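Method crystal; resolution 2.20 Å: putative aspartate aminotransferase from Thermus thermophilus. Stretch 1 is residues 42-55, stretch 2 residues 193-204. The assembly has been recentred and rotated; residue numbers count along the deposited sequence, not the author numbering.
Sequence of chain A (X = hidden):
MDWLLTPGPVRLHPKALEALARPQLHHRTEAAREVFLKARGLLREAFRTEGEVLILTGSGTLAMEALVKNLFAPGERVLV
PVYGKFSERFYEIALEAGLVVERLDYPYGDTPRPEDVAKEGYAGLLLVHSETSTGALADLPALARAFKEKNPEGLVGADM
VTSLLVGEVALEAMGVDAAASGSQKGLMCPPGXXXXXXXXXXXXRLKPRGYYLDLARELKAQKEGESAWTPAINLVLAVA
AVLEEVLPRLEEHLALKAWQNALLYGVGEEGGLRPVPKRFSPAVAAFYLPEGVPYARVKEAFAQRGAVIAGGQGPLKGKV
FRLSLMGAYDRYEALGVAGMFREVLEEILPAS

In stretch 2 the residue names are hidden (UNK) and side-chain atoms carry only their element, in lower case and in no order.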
# COMPACT_ATOMS: atom_id res chain seq x y z
N LEU A 42 4.41 -14.34 -13.59
CA LEU A 42 5.14 -15.18 -12.65
C LEU A 42 4.28 -15.57 -11.44
O LEU A 42 4.32 -16.71 -10.97
CB LEU A 42 6.43 -14.49 -12.21
CG LEU A 42 7.47 -14.31 -13.31
CD1 LEU A 42 8.62 -13.45 -12.82
CD2 LEU A 42 7.99 -15.68 -13.78
N LEU A 43 3.48 -14.63 -10.94
CA LEU A 43 2.60 -14.88 -9.80
C LEU A 43 1.53 -15.88 -10.22
O LEU A 43 1.01 -16.65 -9.41
CB LEU A 43 1.97 -13.57 -9.32
CG LEU A 43 2.91 -12.67 -8.52
CD1 LEU A 43 2.42 -11.23 -8.52
CD2 LEU A 43 3.03 -13.21 -7.10
N ARG A 44 1.22 -15.84 -11.51
CA ARG A 44 0.25 -16.70 -12.17
C ARG A 44 0.74 -18.15 -12.03
O ARG A 44 -0.02 -19.03 -11.63
CB ARG A 44 0.21 -16.28 -13.64
CG ARG A 44 -1.13 -15.94 -14.21
CD ARG A 44 -2.08 -17.09 -14.20
NE ARG A 44 -1.82 -17.97 -15.34
CZ ARG A 44 -1.66 -17.55 -16.60
NH1 ARG A 44 -1.72 -16.26 -16.91
NH2 ARG A 44 -1.43 -18.44 -17.56
N GLU A 45 2.01 -18.36 -12.33
CA GLU A 45 2.64 -19.68 -12.21
C GLU A 45 2.76 -20.08 -10.75
O GLU A 45 2.53 -21.23 -10.39
CB GLU A 45 4.04 -19.67 -12.82
CG GLU A 45 4.11 -19.48 -14.31
CD GLU A 45 5.55 -19.49 -14.82
OE1 GLU A 45 6.38 -20.24 -14.26
OE2 GLU A 45 5.85 -18.75 -15.78
N ALA A 46 3.17 -19.13 -9.91
CA ALA A 46 3.33 -19.37 -8.48
C ALA A 46 2.04 -19.85 -7.82
O ALA A 46 2.07 -20.74 -6.98
CB ALA A 46 3.85 -18.12 -7.79
N PHE A 47 0.92 -19.27 -8.23
CA PHE A 47 -0.39 -19.63 -7.68
C PHE A 47 -1.00 -20.89 -8.31
O PHE A 47 -1.96 -21.44 -7.77
CB PHE A 47 -1.38 -18.47 -7.81
CG PHE A 47 -1.36 -17.51 -6.65
CD1 PHE A 47 -0.84 -16.23 -6.80
CD2 PHE A 47 -1.90 -17.88 -5.42
CE1 PHE A 47 -0.86 -15.33 -5.74
CE2 PHE A 47 -1.93 -16.99 -4.36
CZ PHE A 47 -1.41 -15.71 -4.52
N ARG A 48 -0.46 -21.31 -9.45
CA ARG A 48 -0.96 -22.50 -10.15
C ARG A 48 -2.41 -22.26 -10.55
O ARG A 48 -3.32 -22.93 -10.06
CB ARG A 48 -0.91 -23.73 -9.24
CG ARG A 48 0.45 -24.18 -8.76
CD ARG A 48 1.38 -24.57 -9.88
NE ARG A 48 2.58 -25.24 -9.37
CZ ARG A 48 2.58 -26.41 -8.74
NH1 ARG A 48 1.44 -27.08 -8.54
NH2 ARG A 48 3.72 -26.93 -8.31
N THR A 49 -2.63 -21.27 -11.41
CA THR A 49 -3.97 -20.95 -11.86
C THR A 49 -3.99 -20.56 -13.33
O THR A 49 -2.98 -20.13 -13.88
CB THR A 49 -4.63 -19.82 -11.01
OG1 THR A 49 -5.96 -19.58 -11.48
CG2 THR A 49 -3.83 -18.53 -11.11
N GLU A 50 -5.14 -20.75 -13.95
CA GLU A 50 -5.32 -20.39 -15.35
C GLU A 50 -5.98 -19.01 -15.34
O GLU A 50 -6.21 -18.41 -16.39
CB GLU A 50 -6.24 -21.40 -16.04
CG GLU A 50 -6.01 -21.53 -17.54
CD GLU A 50 -4.65 -22.12 -17.87
OE1 GLU A 50 -4.34 -23.23 -17.38
OE2 GLU A 50 -3.89 -21.46 -18.62
N GLY A 51 -6.27 -18.51 -14.13
CA GLY A 51 -6.90 -17.22 -13.96
C GLY A 51 -5.96 -16.03 -13.97
O GLY A 51 -4.94 -16.04 -14.65
N GLU A 52 -6.30 -15.00 -13.20
CA GLU A 52 -5.50 -13.78 -13.13
C GLU A 52 -5.08 -13.44 -11.71
O GLU A 52 -5.78 -13.74 -10.75
CB GLU A 52 -6.30 -12.59 -13.69
CG GLU A 52 -6.82 -12.75 -15.11
CD GLU A 52 -5.74 -12.68 -16.17
OE1 GLU A 52 -4.62 -12.19 -15.89
OE2 GLU A 52 -6.01 -13.11 -17.31
N VAL A 53 -3.91 -12.82 -11.59
CA VAL A 53 -3.41 -12.40 -10.30
C VAL A 53 -3.29 -10.88 -10.35
O VAL A 53 -2.70 -10.32 -11.28
CB VAL A 53 -2.04 -13.02 -9.96
CG1 VAL A 53 -1.62 -12.63 -8.54
CG2 VAL A 53 -2.10 -14.54 -10.09
N LEU A 54 -3.93 -10.21 -9.39
CA LEU A 54 -3.89 -8.76 -9.32
C LEU A 54 -2.91 -8.29 -8.24
O LEU A 54 -2.86 -8.85 -7.14
CB LEU A 54 -5.29 -8.21 -9.05
CG LEU A 54 -6.32 -8.50 -10.14
CD1 LEU A 54 -7.70 -8.02 -9.71
CD2 LEU A 54 -5.90 -7.83 -11.44
N ILE A 55 -2.10 -7.29 -8.58
CA ILE A 55 -1.12 -6.72 -7.67
C ILE A 55 -1.70 -5.44 -7.05
O ILE A 55 -2.04 -4.49 -7.76
CB ILE A 55 0.18 -6.36 -8.40
CG1 ILE A 55 0.77 -7.61 -9.06
CG2 ILE A 55 1.17 -5.72 -7.43
CD1 ILE A 55 2.07 -7.36 -9.79
N UNK A 193 3.03 -4.89 -0.72
CA UNK A 193 2.20 -5.43 -1.80
C UNK A 193 1.30 -6.55 -1.30
O UNK A 193 1.66 -7.30 -0.38
c UNK A 193 3.07 -5.97 -2.95
c UNK A 193 4.69 -5.79 -4.82
c UNK A 193 3.13 -3.88 -4.35
c UNK A 193 3.96 -5.01 -3.73
N UNK A 194 0.11 -6.63 -1.89
CA UNK A 194 -0.84 -7.67 -1.57
C UNK A 194 -1.28 -8.24 -2.91
O UNK A 194 -1.28 -7.52 -3.91
N UNK A 195 -1.59 -9.53 -2.96
CA UNK A 195 -2.02 -10.15 -4.22
C UNK A 195 -3.35 -10.89 -4.10
O UNK A 195 -3.61 -11.58 -3.12
c UNK A 195 0.44 -10.61 -4.65
c UNK A 195 2.20 -9.19 -5.52
c UNK A 195 3.03 -9.57 -4.47
c UNK A 195 1.28 -10.99 -3.61
c UNK A 195 -0.95 -11.13 -4.73
c UNK A 195 2.57 -10.47 -3.51
c UNK A 195 0.92 -9.71 -5.60
N UNK A 196 -4.19 -10.70 -5.11
CA UNK A 196 -5.48 -11.37 -5.17
C UNK A 196 -5.46 -12.23 -6.43
O UNK A 196 -5.36 -11.71 -7.55
c UNK A 196 -6.69 -9.47 -4.04
c UNK A 196 -7.98 -11.17 -5.32
c UNK A 196 -6.67 -10.39 -5.25
N UNK A 197 -5.45 -13.54 -6.23
CA UNK A 197 -5.45 -14.49 -7.33
C UNK A 197 -6.89 -14.96 -7.53
O UNK A 197 -7.54 -15.39 -6.58
c UNK A 197 -4.53 -15.67 -7.03
N UNK A 198 -7.37 -14.86 -8.76
CA UNK A 198 -8.72 -15.26 -9.11
C UNK A 198 -8.73 -16.33 -10.20
O UNK A 198 -8.16 -16.13 -11.28
c UNK A 198 -9.51 -14.04 -9.60
c UNK A 198 -10.66 -13.15 -7.56
c UNK A 198 -10.02 -11.60 -9.42
c UNK A 198 -9.65 -12.85 -8.65
N UNK A 199 -9.38 -17.45 -9.92
CA UNK A 199 -9.49 -18.55 -10.87
C UNK A 199 -10.50 -18.13 -11.96
O UNK A 199 -11.23 -17.15 -11.79
c UNK A 199 -9.99 -19.81 -10.17
o UNK A 199 -11.34 -19.65 -9.74
N UNK A 200 -10.53 -18.87 -13.09
CA UNK A 200 -11.47 -18.54 -14.17
C UNK A 200 -12.91 -18.52 -13.64
O UNK A 200 -13.70 -17.65 -13.99
c UNK A 200 -9.78 -19.97 -14.99
c UNK A 200 -11.25 -19.68 -15.16
c UNK A 200 -9.63 -19.96 -13.49
N UNK A 201 -13.19 -19.46 -12.75
CA UNK A 201 -14.49 -19.62 -12.10
C UNK A 201 -14.85 -18.31 -11.39
O UNK A 201 -15.93 -17.74 -11.61
n UNK A 201 -18.63 -23.17 -8.03
c UNK A 201 -15.56 -21.70 -10.88
n UNK A 201 -16.83 -21.81 -7.66
c UNK A 201 -17.72 -22.33 -8.49
n UNK A 201 -17.73 -21.98 -9.77
c UNK A 201 -14.37 -20.77 -11.09
c UNK A 201 -16.80 -21.02 -10.38
N UNK A 202 -13.92 -17.80 -10.58
CA UNK A 202 -14.12 -16.57 -9.82
C UNK A 202 -14.24 -15.32 -10.69
O UNK A 202 -14.98 -14.39 -10.35
c UNK A 202 -12.99 -16.40 -8.81
N UNK A 203 -13.53 -15.30 -11.81
CA UNK A 203 -13.57 -14.16 -12.73
C UNK A 203 -14.96 -13.89 -13.29
O UNK A 203 -15.34 -12.74 -13.48
c UNK A 203 -11.07 -14.29 -13.49
c UNK A 203 -10.70 -12.87 -13.08
c UNK A 203 -12.56 -14.36 -13.87
c UNK A 203 -10.20 -14.75 -14.66
N UNK A 204 -15.72 -14.96 -13.54
CA UNK A 204 -17.08 -14.83 -14.08
C UNK A 204 -18.09 -14.46 -12.99
O UNK A 204 -19.17 -13.97 -13.29
c UNK A 204 -17.51 -16.15 -14.72
o UNK A 204 -17.40 -18.13 -17.51
c UNK A 204 -16.59 -16.64 -15.83
c UNK A 204 -16.98 -18.02 -16.33
o UNK A 204 -16.86 -19.00 -15.56

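Position 193 opens the strand with four side-chain carbons that fork at the second; its CA-to-CB bond points toward stretch 1, and one carbon of the fork touches Ile55. This is a leucine; CD2 of Leu193 lies 4.1 Å from CG2 of Ile55. Position 194 carries no side-chain atoms at all, so it is glycine, and Gly194 meets stretch 1 through its backbone.

At position 195 one carbon leads to a ring of six carbons, with no oxygen on the ring, and this ring touches Leu43 and Ile55: phenylalanine. Paired with Ile55 without hydrogen bonds between the two, Phe195 has more of its area covered by stretch 1 than any other residue of its stretch. CD2 of Leu43 sits over one face of the ring, 4.2 Å from its centroid and almost on the normal, while CG1 of Ile55 approaches the edge, 4.1 Å from CD2 of Phe195.

Position 196 has three carbons, the first carrying the other two, and its backbone meets that of Leu54, which together fit valine. Val196 pairs with Leu54 through two backbone hydrogen bonds: N of Leu54 donates to O of Val196 (2.8 Å), and N of Val196 to O of Leu54 (3.1 Å). The side chain at 197 is a single carbon, over the face of the Phe47 ring and near Val53, hence alanine. CB of Ala197 lies 3.6 Å from the centroid of the Phe47 ring, a CH-pi contact, and 4.1 Å from CG2 of Val53.

Position 198 again shows four carbons forked at the second, one of them near the side chain of Leu54, and is leucine; CD1 of Leu198 is 4.3 Å from CD1 of Leu54. Its backbone closes the second hydrogen-bonded pair, with N of Glu52 donating to O of Leu198 (2.9 Å) and N of Leu198 to O of Glu52 (2.8 Å).

One carbon and one oxygen mark position 199 as serine. Its CA-to-CB bond points away from stretch 1, and OG of Ser199 caps the following helix by accepting from N of residue 202 at 3.3 Å. At 200, three carbons close a ring onto the backbone nitrogen and lie against Glu50, the ring being the signature of proline; CG of Pro200 is 4.0 Å from CB of Glu50.

Position 201 bears three carbons, a nitrogen, and a carbon with two more nitrogens: arginine, out of reach of stretch 1. Position 202, with one carbon, is alanine, also without contact. At 203 four carbons fork at the second, and one carbon of the fork lies near Glu52; this is leucine, and CD1 of Leu203 packs 4.0 Å from CG of Glu52. Position 204 ends in a third carbon bearing two oxygens; it is glutamate, and Glu204 does not touch stretch 1.

The contact joins an antiparallel strand pair to a helix packed over one face. Four backbone hydrogen bonds fix the register, while Leu43 and Phe47 cover Phe195 and Ala197 on the face shared with Val53 and Ile55. At the end of the pairing Gly51 keeps the chains close: its CA is 3.2 Å from O of Leu198, and a CB there would clash with that oxygen.

Stretch 2, residues 193-204: LGFVALSPRALE
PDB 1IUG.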